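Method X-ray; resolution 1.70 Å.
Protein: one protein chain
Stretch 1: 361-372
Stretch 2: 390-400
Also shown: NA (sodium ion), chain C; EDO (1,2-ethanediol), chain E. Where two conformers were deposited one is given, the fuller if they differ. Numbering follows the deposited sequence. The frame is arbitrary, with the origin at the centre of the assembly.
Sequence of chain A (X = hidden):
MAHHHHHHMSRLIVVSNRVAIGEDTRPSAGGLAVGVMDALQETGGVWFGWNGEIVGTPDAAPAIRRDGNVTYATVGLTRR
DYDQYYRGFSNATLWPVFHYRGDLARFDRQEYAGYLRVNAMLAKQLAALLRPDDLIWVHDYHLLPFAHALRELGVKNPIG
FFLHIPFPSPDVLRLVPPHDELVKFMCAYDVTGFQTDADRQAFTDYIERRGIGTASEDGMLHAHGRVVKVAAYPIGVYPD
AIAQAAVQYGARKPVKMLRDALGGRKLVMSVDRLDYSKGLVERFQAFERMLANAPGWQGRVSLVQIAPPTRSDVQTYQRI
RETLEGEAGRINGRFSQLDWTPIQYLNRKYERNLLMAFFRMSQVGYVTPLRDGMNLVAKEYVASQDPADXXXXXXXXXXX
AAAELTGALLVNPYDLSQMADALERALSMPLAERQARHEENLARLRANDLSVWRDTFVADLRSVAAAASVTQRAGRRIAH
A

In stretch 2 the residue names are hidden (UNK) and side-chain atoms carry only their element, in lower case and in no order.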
ATOM      1  N   MET A 361      25.371 -26.350   1.304  1.00 11.38           N
ATOM      2  CA  MET A 361      24.885 -27.707   1.563  0.69 15.31           C
ATOM      3  C   MET A 361      23.449 -27.885   1.102  1.00 13.56           C
ATOM      4  O   MET A 361      23.046 -28.976   0.685  1.00 15.76           O
ATOM      5  CB  MET A 361      24.971 -28.010   3.064  0.69 13.62           C
ATOM      6  CG  MET A 361      24.436 -29.370   3.484  0.69 20.53           C
ATOM      7  SD  MET A 361      24.368 -29.625   5.275  0.69 23.79           S
ATOM      8  CE  MET A 361      25.593 -28.447   5.816  0.69 27.24           C
ATOM      9  N   SER A 362      22.662 -26.822   1.199  1.00 11.69           N
ATOM     10  CA  SER A 362      21.228 -26.924   0.973  1.00 15.11           C
ATOM     11  C   SER A 362      20.893 -27.084  -0.510  1.00 15.95           C
ATOM     12  O   SER A 362      21.691 -26.801  -1.403  1.00 15.03           O
ATOM     13  CB  SER A 362      20.531 -25.689   1.517  1.00 15.41           C
ATOM     14  OG  SER A 362      20.768 -24.605   0.643  1.00 14.51           O
ATOM     15  N   GLN A 363      19.665 -27.532  -0.765  1.00 10.73           N
ATOM     16  CA  GLN A 363      19.153 -27.662  -2.119  1.00 12.81           C
ATOM     17  C   GLN A 363      18.226 -26.527  -2.530  1.00 11.64           C
ATOM     18  O   GLN A 363      18.023 -26.322  -3.733  1.00 10.82           O
ATOM     19  CB  GLN A 363      18.402 -28.988  -2.262  1.00 15.92           C
ATOM     20  CG  GLN A 363      19.322 -30.207  -2.338  1.00 18.08           C
ATOM     21  CD  GLN A 363      19.926 -30.598  -1.002  1.00 19.04           C
ATOM     22  OE1 GLN A 363      19.321 -30.423   0.061  1.00 13.82           O
ATOM     23  NE2 GLN A 363      21.137 -31.133  -1.052  1.00 21.84           N
ATOM     24  N   VAL A 364      17.638 -25.814  -1.569  1.00  9.42           N
ATOM     25  CA  VAL A 364      16.687 -24.737  -1.847  1.00  9.77           C
ATOM     26  C   VAL A 364      17.010 -23.590  -0.901  1.00 11.22           C
ATOM     27  O   VAL A 364      17.226 -23.803   0.293  1.00 10.93           O
ATOM     28  CB  VAL A 364      15.221 -25.177  -1.667  1.00 15.28           C
ATOM     29  CG1 VAL A 364      14.262 -24.028  -2.052  1.00  8.83           C
ATOM     30  CG2 VAL A 364      14.921 -26.417  -2.509  1.00 11.34           C
ATOM     31  N   GLY A 365      17.059 -22.370  -1.454  1.00  9.80           N
ATOM     32  CA  GLY A 365      17.069 -21.162  -0.661  1.00  7.62           C
ATOM     33  C   GLY A 365      15.685 -20.547  -0.748  1.00 13.62           C
ATOM     34  O   GLY A 365      15.182 -20.276  -1.838  1.00 12.47           O
ATOM     35  N   TYR A 366      15.080 -20.321   0.408  1.00 12.12           N
ATOM     36  CA  TYR A 366      13.661 -19.979   0.503  1.00 10.43           C
ATOM     37  C   TYR A 366      13.585 -18.552   1.036  1.00  9.55           C
ATOM     38  O   TYR A 366      13.643 -18.319   2.247  1.00 12.21           O
ATOM     39  CB  TYR A 366      12.986 -20.986   1.408  1.00  8.59           C
ATOM     40  CG  TYR A 366      11.481 -20.945   1.531  1.00  9.02           C
ATOM     41  CD1 TYR A 366      10.684 -20.310   0.600  1.00 11.82           C
ATOM     42  CD2 TYR A 366      10.870 -21.603   2.590  1.00  9.35           C
ATOM     43  CE1 TYR A 366       9.279 -20.317   0.745  1.00 11.33           C
ATOM     44  CE2 TYR A 366       9.501 -21.625   2.737  1.00 10.40           C
ATOM     45  CZ  TYR A 366       8.710 -20.977   1.826  1.00 12.11           C
ATOM     46  OH  TYR A 366       7.350 -20.998   2.018  1.00 13.37           O
ATOM     47  N   VAL A 367      13.489 -17.592   0.112  1.00  8.71           N
ATOM     48  CA  VAL A 367      13.655 -16.174   0.435  1.00  8.78           C
ATOM     49  C   VAL A 367      12.466 -15.390  -0.103  1.00  9.47           C
ATOM     50  O   VAL A 367      12.533 -14.792  -1.183  1.00 10.57           O
ATOM     51  CB  VAL A 367      14.981 -15.649  -0.148  1.00 12.63           C
ATOM     52  CG1 VAL A 367      15.261 -14.232   0.331  1.00 13.87           C
ATOM     53  CG2 VAL A 367      16.130 -16.582   0.212  1.00 12.20           C
ATOM     54  N   THR A 368      11.365 -15.368   0.634  1.00 10.33           N
ATOM     55  CA  THR A 368      10.112 -14.833   0.095  1.00  8.84           C
ATOM     56  C   THR A 368       9.491 -13.794   1.028  1.00 13.55           C
ATOM     57  O   THR A 368       8.331 -13.921   1.439  1.00 13.09           O
ATOM     58  CB  THR A 368       9.143 -15.977  -0.202  1.00 16.49           C
ATOM     59  OG1 THR A 368       8.849 -16.693   1.003  1.00 15.19           O
ATOM     60  CG2 THR A 368       9.753 -16.958  -1.236  1.00 13.17           C
ATOM     61  N   PRO A 369      10.219 -12.712   1.332  1.00 11.63           N
ATOM     62  CA  PRO A 369       9.631 -11.641   2.147  1.00 11.43           C
ATOM     63  C   PRO A 369       8.460 -10.992   1.436  1.00 11.96           C
ATOM     64  O   PRO A 369       8.401 -10.961   0.206  1.00 13.29           O
ATOM     65  CB  PRO A 369      10.782 -10.635   2.307  1.00 11.81           C
ATOM     66  CG  PRO A 369      11.634 -10.853   1.063  1.00  9.73           C
ATOM     67  CD  PRO A 369      11.573 -12.364   0.861  1.00 10.91           C
ATOM     68  N   LEU A 370       7.539 -10.433   2.231  1.00 11.47           N
ATOM     69  CA  LEU A 370       6.409  -9.712   1.649  1.00 12.80           C
ATOM     70  C   LEU A 370       6.862  -8.446   0.940  1.00 11.60           C
ATOM     71  O   LEU A 370       6.219  -8.014  -0.022  1.00 11.56           O
ATOM     72  CB  LEU A 370       5.388  -9.356   2.729  1.00 13.09           C
ATOM     73  CG  LEU A 370       4.922 -10.552   3.551  1.00 13.28           C
ATOM     74  CD1 LEU A 370       3.849 -10.116   4.555  1.00 18.97           C
ATOM     75  CD2 LEU A 370       4.423 -11.681   2.634  1.00 14.57           C
ATOM     76  N   ARG A 371       7.961  -7.847   1.402  1.00 10.80           N
ATOM     77  CA  ARG A 371       8.499  -6.628   0.819  0.86 11.01           C
ATOM     78  C   ARG A 371       9.921  -6.449   1.334  1.00 10.15           C
ATOM     79  O   ARG A 371      10.168  -6.601   2.536  1.00 14.34           O
ATOM     80  CB  ARG A 371       7.603  -5.435   1.185  0.86 11.74           C
ATOM     81  CG  ARG A 371       8.035  -4.090   0.629  0.86 12.16           C
ATOM     82  CD  ARG A 371       8.126  -4.087  -0.883  0.86 14.58           C
ATOM     83  NE  ARG A 371       6.816  -4.134  -1.531  0.86 14.47           N
ATOM     84  CZ  ARG A 371       6.594  -3.691  -2.767  0.86 18.05           C
ATOM     85  NH1 ARG A 371       7.589  -3.153  -3.463  0.86 24.22           N
ATOM     86  NH2 ARG A 371       5.373  -3.753  -3.288  0.86 20.27           N
ATOM     87  N   ASP A 372      10.853  -6.137   0.426  1.00  9.09           N
ATOM     88  CA  ASP A 372      12.260  -6.003   0.800  1.00 12.14           C
ATOM     89  C   ASP A 372      12.946  -5.082  -0.200  1.00 11.17           C
ATOM     90  O   ASP A 372      12.794  -5.254  -1.413  1.00 12.12           O
ATOM     91  CB  ASP A 372      12.927  -7.388   0.822  1.00 14.33           C
ATOM     92  CG  ASP A 372      14.238  -7.413   1.606  1.00 17.08           C
ATOM     93  OD1 ASP A 372      15.064  -6.482   1.451  1.00 18.86           O
ATOM     94  OD2 ASP A 372      14.454  -8.391   2.354  1.00 14.72           O
ATOM     95  N   UNK A 390      24.047 -27.073  -8.037  1.00 12.41           N
ATOM     96  CA  UNK A 390      23.646 -25.851  -7.331  1.00 12.10           C
ATOM     97  C   UNK A 390      22.199 -25.875  -6.863  1.00 13.49           C
ATOM     98  O   UNK A 390      21.316 -26.439  -7.508  1.00 11.54           O
ATOM     99  c   UNK A 390      24.008 -26.912  -9.505  1.00 13.21           C
ATOM    100  c   UNK A 390      23.574 -25.463  -9.688  1.00 15.09           C
ATOM    101  c   UNK A 390      23.865 -24.768  -8.396  1.00 14.37           C
ATOM    102  N   UNK A 391      21.964 -25.235  -5.718  1.00 10.18           N
ATOM    103  CA  UNK A 391      20.615 -25.116  -5.190  1.00 10.05           C
ATOM    104  C   UNK A 391      19.754 -24.163  -5.999  1.00 12.90           C
ATOM    105  O   UNK A 391      20.231 -23.423  -6.861  1.00 11.67           O
ATOM    106  N   UNK A 392      18.447 -24.197  -5.706  1.00  9.76           N
ATOM    107  CA  UNK A 392      17.444 -23.393  -6.396  1.00  9.65           C
ATOM    108  C   UNK A 392      16.963 -22.303  -5.455  1.00  8.63           C
ATOM    109  O   UNK A 392      16.639 -22.582  -4.294  1.00 10.20           O
ATOM    110  c   UNK A 392      16.248 -24.246  -6.845  1.00 12.24           C
ATOM    111  c   UNK A 392      16.702 -25.338  -7.801  1.00  9.72           C
ATOM    112  c   UNK A 392      15.166 -23.355  -7.478  1.00 13.55           C
ATOM    113  N   UNK A 393      16.910 -21.071  -5.953  1.00  8.69           N
ATOM    114  CA  UNK A 393      16.414 -19.950  -5.164  1.00  9.47           C
ATOM    115  C   UNK A 393      14.935 -19.748  -5.454  1.00 10.43           C
ATOM    116  O   UNK A 393      14.552 -19.544  -6.610  1.00 11.60           O
ATOM    117  c   UNK A 393      17.187 -18.675  -5.485  1.00 11.60           C
ATOM    118  c   UNK A 393      17.426 -16.198  -5.436  1.00 12.13           C
ATOM    119  c   UNK A 393      16.856 -17.424  -3.339  1.00 10.24           C
ATOM    120  c   UNK A 393      16.678 -17.375  -4.845  1.00 13.11           C
ATOM    121  N   UNK A 394      14.120 -19.784  -4.402  1.00  7.69           N
ATOM    122  CA  UNK A 394      12.709 -19.412  -4.469  1.00  8.32           C
ATOM    123  C   UNK A 394      12.610 -18.018  -3.874  1.00  9.23           C
ATOM    124  O   UNK A 394      12.964 -17.818  -2.707  1.00 12.02           O
ATOM    125  c   UNK A 394      11.825 -20.402  -3.699  1.00  7.96           C
ATOM    126  c   UNK A 394      11.914 -21.797  -4.335  1.00 11.12           C
ATOM    127  c   UNK A 394      10.382 -19.930  -3.708  1.00  9.38           C
ATOM    128  N   UNK A 395      12.151 -17.054  -4.672  1.00  9.15           N
ATOM    129  CA  UNK A 395      12.344 -15.636  -4.352  1.00  8.58           C
ATOM    130  C   UNK A 395      11.042 -14.872  -4.514  1.00 10.65           C
ATOM    131  O   UNK A 395      10.363 -15.016  -5.532  1.00 12.06           O
ATOM    132  c   UNK A 395      13.745 -13.533  -5.050  1.00 12.12           C
ATOM    133  c   UNK A 395      14.260 -13.298  -3.656  1.00 10.37           C
ATOM    134  c   UNK A 395      14.785 -13.060  -6.066  1.00 10.51           C
ATOM    135  c   UNK A 395      13.416 -15.017  -5.262  1.00 10.09           C
ATOM    136  N   UNK A 396      10.724 -14.024  -3.532  1.00 10.48           N
ATOM    137  CA  UNK A 396       9.547 -13.163  -3.619  1.00 10.30           C
ATOM    138  C   UNK A 396       9.712 -12.104  -4.702  1.00 10.58           C
ATOM    139  O   UNK A 396      10.749 -11.441  -4.789  1.00 10.79           O
ATOM    140  o   UNK A 396       8.372 -11.403  -2.423  1.00 12.79           O
ATOM    141  c   UNK A 396       9.318 -12.459  -2.282  1.00 12.03           C
ATOM    142  N   UNK A 397       8.657 -11.909  -5.497  1.00 10.89           N
ATOM    143  CA  UNK A 397       8.658 -10.855  -6.501  1.00  9.69           C
ATOM    144  C   UNK A 397       8.665  -9.459  -5.895  1.00 12.86           C
ATOM    145  O   UNK A 397       8.828  -8.491  -6.640  1.00 12.00           O
ATOM    146  o   UNK A 397       4.650  -9.765  -8.233  1.00 26.60           O
ATOM    147  c   UNK A 397       4.976 -10.842  -7.691  1.00 25.52           C
ATOM    148  c   UNK A 397       7.441 -10.986  -7.414  1.00 12.42           C
ATOM    149  o   UNK A 397       4.431 -11.931  -7.948  1.00 22.86           O
ATOM    150  c   UNK A 397       6.124 -10.843  -6.703  1.00 16.67           C
ATOM    151  N   UNK A 398       8.443  -9.332  -4.589  1.00  8.92           N
ATOM    152  CA  UNK A 398       8.474  -8.033  -3.923  1.00 11.11           C
ATOM    153  C   UNK A 398       9.802  -7.751  -3.245  1.00 10.60           C
ATOM    154  O   UNK A 398       9.907  -6.762  -2.496  1.00  9.74           O
ATOM    155  c   UNK A 398       5.980  -8.154  -3.474  1.00 10.65           C
ATOM    156  c   UNK A 398       5.258  -9.292  -3.150  1.00 14.69           C
ATOM    157  c   UNK A 398       3.434  -8.564  -4.512  1.00 15.32           C
ATOM    158  c   UNK A 398       5.417  -7.222  -4.326  1.00 17.62           C
ATOM    159  c   UNK A 398       3.989  -9.498  -3.670  1.00 15.78           C
ATOM    160  c   UNK A 398       7.359  -7.936  -2.897  1.00  9.31           C
ATOM    161  c   UNK A 398       4.141  -7.417  -4.845  1.00 20.55           C
ATOM    162  N   UNK A 399      10.801  -8.598  -3.459  1.00 11.01           N
ATOM    163  CA  UNK A 399      12.168  -8.297  -3.042  1.00 10.74           C
ATOM    164  C   UNK A 399      12.880  -7.577  -4.177  1.00 10.87           C
ATOM    165  O   UNK A 399      12.731  -7.937  -5.351  1.00 12.01           O
ATOM    166  c   UNK A 399      12.923  -9.574  -2.670  1.00  8.13           C
ATOM    167  N   UNK A 400      13.634  -6.532  -3.830  1.00 10.05           N
ATOM    168  CA  UNK A 400      14.348  -5.787  -4.852  1.00 11.18           C
ATOM    169  C   UNK A 400      15.243  -6.660  -5.711  1.00  9.15           C
ATOM    170  O   UNK A 400      15.442  -6.378  -6.898  1.00 12.32           O
TER
HETATM  171 NA    NA C 501      23.600 -26.367  -2.604  1.00 14.93          NA
HETATM  172  C1  EDO E 503      22.705 -32.547   3.280  1.00 50.88           C
HETATM  173  O1  EDO E 503      21.727 -33.173   4.119  1.00 51.34           O
HETATM  174  C2  EDO E 503      21.963 -31.707   2.250  1.00 45.14           C
HETATM  175  O2  EDO E 503      20.936 -32.518   1.676  1.00 40.44           O
HETATM  176  O   HOH W   1      25.597 -26.654  -3.975  1.00 14.35           O
HETATM  177  O   HOH W   2      22.623 -28.155  -4.112  1.00 21.41           O

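Position 390 carries three side-chain carbons that close a ring onto its own backbone N, and none comes within contact distance of stretch 1; it is Pro-390. Position 391 has no side-chain atoms, so it is Gly-391. Its CA lies 3.2 Å from Gln-363 O, and an ideal CB would fall 3.1 Å from that same oxygen, a tight fit.

Position 392 has one carbon bearing two more, the beta-branched pattern of Val-392. Its N donates to Gln-363 O (2.9 Å, 162°) and its O accepts from Gly-365 N (2.9 Å, 160°).

At 393 four carbons fork at the second, which excludes beta branching and is read as Leu-393. Its CD1 packs 3.7 Å from Val-367 CG2, and would lie 3.8 Å from an ideal CB on Gly-365, an ordinary packing distance.

Position 394 repeats the three-carbon fork: Val-394. Its CG2 is 4.0 Å from Val-364 CG1, and its CG1 is 4.3 Å from Tyr-366 CD1 and 3.9 Å from Thr-368 CG2. Its N donates to Gly-365 O (2.8 Å), while its O accepts from Val-367 N (2.9 Å).

Position 395 again has four carbons forked at the second, hence Leu-395; its CD1 approaches Val-367 CG1 at 4.2 Å.

Position 396 has one carbon and then one oxygen: Ser-396. Its OG donates to Pro-369 O (2.7 Å) and accepts from the backbone N of position 398 (3.0 Å), joining the strand end to both the neighbouring loop and its own turn.

Position 397 shows three carbons in a chain, the third carrying two oxygens. A carboxylate at that distance identifies Glu-397; its CA-to-CB bond points away, and it touches nothing on stretch 1.

Position 398 has one carbon and a six-carbon ring without a hydroxyl: Phe-398. Its CB sits 3.1 Å from Leu-370 O, and its CD1 lies 3.6 Å from Arg-371 NH2, over one face of the guanidinium.

A single carbon at 399 gives Ala-399, whose CB is 4.2 Å from Pro-369 CG. None at 400 gives Gly-400, whose N donates to Asp-372 O (2.9 Å).

Two parallel strands, 13° apart, pair 364-367 with 392-396 through alternating backbone bonds, ending with Ser-396 N to Val-367 O (3.1 Å). Val-392 and Val-394 share one face with Val-364 and Tyr-366; the leucines join Val-367 on the other. A type I turn from Ser-396 to Ala-399 then accompanies a one-residue register shift, and Asp-372 N to Phe-398 O (3.1 Å) helps re-establish pairing beyond it.

Stretch 2 390-400: PGVLVLSEFAG
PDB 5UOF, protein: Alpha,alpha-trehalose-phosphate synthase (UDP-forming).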